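Local coordinates for protein peptidase M3B, oligoendopeptidase F (PDB 2QR4) that probably hydrolyses peptide bonds in short peptides, as a zinc-dependent oligoendopeptidase of the M3 family, at residues L161-I166 with Y201-Q206. Numbering follows the deposited sequence.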
loop_
_atom_site.group_PDB
_atom_site.type_symbol
_atom_site.label_atom_id
_atom_site.label_comp_id
_atom_site.label_asym_id
_atom_site.label_seq_id
_atom_site.Cartn_x
_atom_site.Cartn_y
_atom_site.Cartn_z
ATOM N N LEU A 161 -8.640 10.968 -8.026
ATOM C CA LEU A 161 -9.937 10.696 -8.671
ATOM C C LEU A 161 -10.610 11.973 -9.179
ATOM O O LEU A 161 -10.658 12.971 -8.470
ATOM C CB LEU A 161 -10.900 9.997 -7.711
ATOM C CG LEU A 161 -10.591 8.558 -7.301
ATOM C CD1 LEU A 161 -11.761 7.970 -6.553
ATOM C CD2 LEU A 161 -10.286 7.730 -8.493
ATOM N N VAL A 162 -11.107 11.964 -10.414
ATOM C CA VAL A 162 -12.027 13.026 -10.824
ATOM C C VAL A 162 -13.313 12.393 -11.346
ATOM O O VAL A 162 -13.287 11.367 -12.029
ATOM C CB VAL A 162 -11.438 14.095 -11.822
ATOM C CG1 VAL A 162 -9.919 14.047 -11.895
ATOM C CG2 VAL A 162 -12.049 13.963 -13.192
ATOM N N PHE A 163 -14.436 13.003 -10.981
ATOM C CA PHE A 163 -15.756 12.438 -11.238
ATOM C C PHE A 163 -16.416 13.099 -12.437
ATOM O O PHE A 163 -16.022 14.193 -12.841
ATOM C CB PHE A 163 -16.618 12.575 -9.982
ATOM C CG PHE A 163 -16.068 11.831 -8.806
ATOM C CD1 PHE A 163 -16.409 10.505 -8.591
ATOM C CD2 PHE A 163 -15.169 12.437 -7.945
ATOM C CE1 PHE A 163 -15.882 9.797 -7.518
ATOM C CE2 PHE A 163 -14.647 11.737 -6.865
ATOM C CZ PHE A 163 -15.004 10.414 -6.659
ATOM N N PRO A 164 -17.430 12.445 -13.013
ATOM C CA PRO A 164 -17.911 13.029 -14.250
ATOM C C PRO A 164 -18.746 14.283 -14.007
ATOM O O PRO A 164 -19.042 14.637 -12.870
ATOM C CB PRO A 164 -18.769 11.913 -14.886
ATOM C CG PRO A 164 -18.774 10.771 -13.931
ATOM C CD PRO A 164 -18.180 11.239 -12.627
ATOM N N THR A 165 -19.082 14.943 -15.104
ATOM C CA THR A 165 -20.014 16.052 -15.153
ATOM C C THR A 165 -21.445 15.523 -15.210
ATOM O O THR A 165 -21.705 14.492 -15.819
ATOM C CB THR A 165 -19.725 16.862 -16.449
ATOM O OG1 THR A 165 -18.965 18.028 -16.124
ATOM C CG2 THR A 165 -20.997 17.252 -17.178
ATOM N N ILE A 166 -22.378 16.233 -14.593
ATOM C CA ILE A 166 -23.789 15.927 -14.772
ATOM C C ILE A 166 -24.530 17.197 -15.170
ATOM O O ILE A 166 -23.946 18.280 -15.176
ATOM C CB ILE A 166 -24.423 15.398 -13.469
ATOM C CG1 ILE A 166 -24.341 16.470 -12.373
ATOM C CG2 ILE A 166 -23.751 14.106 -13.034
ATOM C CD1 ILE A 166 -25.153 16.178 -11.129
ATOM N N TYR A 201 -20.586 6.738 -8.419
ATOM C CA TYR A 201 -20.345 5.304 -8.353
ATOM C C TYR A 201 -19.716 4.718 -9.609
ATOM O O TYR A 201 -19.062 3.686 -9.536
ATOM C CB TYR A 201 -21.595 4.548 -7.911
ATOM C CG TYR A 201 -21.772 4.617 -6.415
ATOM C CD1 TYR A 201 -21.039 3.794 -5.576
ATOM C CD2 TYR A 201 -22.622 5.544 -5.837
ATOM C CE1 TYR A 201 -21.170 3.873 -4.187
ATOM C CE2 TYR A 201 -22.762 5.631 -4.459
ATOM C CZ TYR A 201 -22.038 4.781 -3.642
ATOM O OH TYR A 201 -22.177 4.857 -2.271
ATOM N N SER A 202 -19.876 5.369 -10.756
ATOM C CA SER A 202 -19.197 4.866 -11.949
ATOM C C SER A 202 -17.684 4.865 -11.712
ATOM O O SER A 202 -16.975 4.001 -12.191
ATOM C CB SER A 202 -19.559 5.686 -13.196
ATOM O OG SER A 202 -19.105 7.025 -13.076
ATOM N N VAL A 203 -17.197 5.822 -10.938
ATOM C CA VAL A 203 -15.769 5.913 -10.667
ATOM C C VAL A 203 -15.291 4.903 -9.619
ATOM O O VAL A 203 -14.242 4.292 -9.787
ATOM C CB VAL A 203 -15.363 7.360 -10.258
ATOM C CG1 VAL A 203 -13.914 7.404 -9.800
ATOM C CG2 VAL A 203 -15.578 8.315 -11.432
ATOM N N TYR A 204 -16.039 4.733 -8.532
ATOM C CA TYR A 204 -15.687 3.695 -7.558
ATOM C C TYR A 204 -15.704 2.307 -8.164
ATOM O O TYR A 204 -14.855 1.477 -7.854
ATOM C CB TYR A 204 -16.531 3.798 -6.278
ATOM C CG TYR A 204 -16.051 4.971 -5.492
ATOM C CD1 TYR A 204 -14.833 4.925 -4.823
ATOM C CD2 TYR A 204 -16.748 6.169 -5.509
ATOM C CE1 TYR A 204 -14.348 6.030 -4.151
ATOM C CE2 TYR A 204 -16.278 7.273 -4.838
ATOM C CZ TYR A 204 -15.082 7.201 -4.161
ATOM O OH TYR A 204 -14.627 8.306 -3.501
ATOM N N GLU A 205 -16.646 2.061 -9.060
ATOM C CA GLU A 205 -16.675 0.795 -9.767
ATOM C C GLU A 205 -15.409 0.611 -10.622
ATOM O O GLU A 205 -14.785 -0.450 -10.619
ATOM C CB GLU A 205 -17.943 0.687 -10.615
ATOM C CG GLU A 205 -17.911 -0.428 -11.677
ATOM C CD GLU A 205 -19.270 -0.676 -12.329
ATOM O OE1 GLU A 205 -20.062 0.277 -12.484
ATOM O OE2 GLU A 205 -19.551 -1.832 -12.696
ATOM N N GLN A 206 -15.023 1.642 -11.357
ATOM C CA GLN A 206 -13.824 1.541 -12.171
ATOM C C GLN A 206 -12.593 1.178 -11.339
ATOM O O GLN A 206 -11.740 0.411 -11.782
ATOM C CB GLN A 206 -13.554 2.860 -12.881
ATOM C CG GLN A 206 -12.555 2.746 -14.029
ATOM C CD GLN A 206 -12.057 4.106 -14.475
ATOM O OE1 GLN A 206 -12.764 5.122 -14.359
ATOM N NE2 GLN A 206 -10.835 4.141 -14.980
#
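Ser202 meets Pro164. Its OG lies 3.9 Å from Pro164 CG, a van der Waals touch and no more. The hydroxyl sits between the backbone N and the carbonyl carbon (chi1 64°) and is hydrogen-bonded one turn back, to Gly199 O. Val203 has the largest share of the buried surface. It faces the 161-166 segment, and both its methyls reach the Phe163 ring. CG2 lies 3.7 Å from Phe163 CD1 and also touches Pro164 CD and the carbonyl oxygen of Val162. CG1, anti to the backbone N (chi1 172°), lies near Phe163 CE1 and continues to both methyls of Leu161, 3.9 Å from Leu161 CD2. Val203 CB rests against CD1 and CE1 of Phe163. Tyr204 comes next. Its CE2 meets the edge of the Phe163 ring, near the plane of that ring; Tyr204 CE2 lies 3.7 Å from Phe163 CE1. The planes of the Phe163 and Tyr204 rings are inclined at 41° to each other. On the other ortho-to-hydroxyl carbon, Tyr204 CE1 is 4.0 Å from Leu161 CD1. His178 packs edge-to-face with Phe163. The contact thus joins the end of helix 190-206 to the link between helix 143-160 and the hairpin of strands 165-167 and 173-175. Leu161, Phe163, Val203 and Tyr204, all buried, make its apolar contacts. The Ser202 and Tyr204 hydroxyls bond within the chain, to Gly199 and Asn157, so the direct contact is van der Waals.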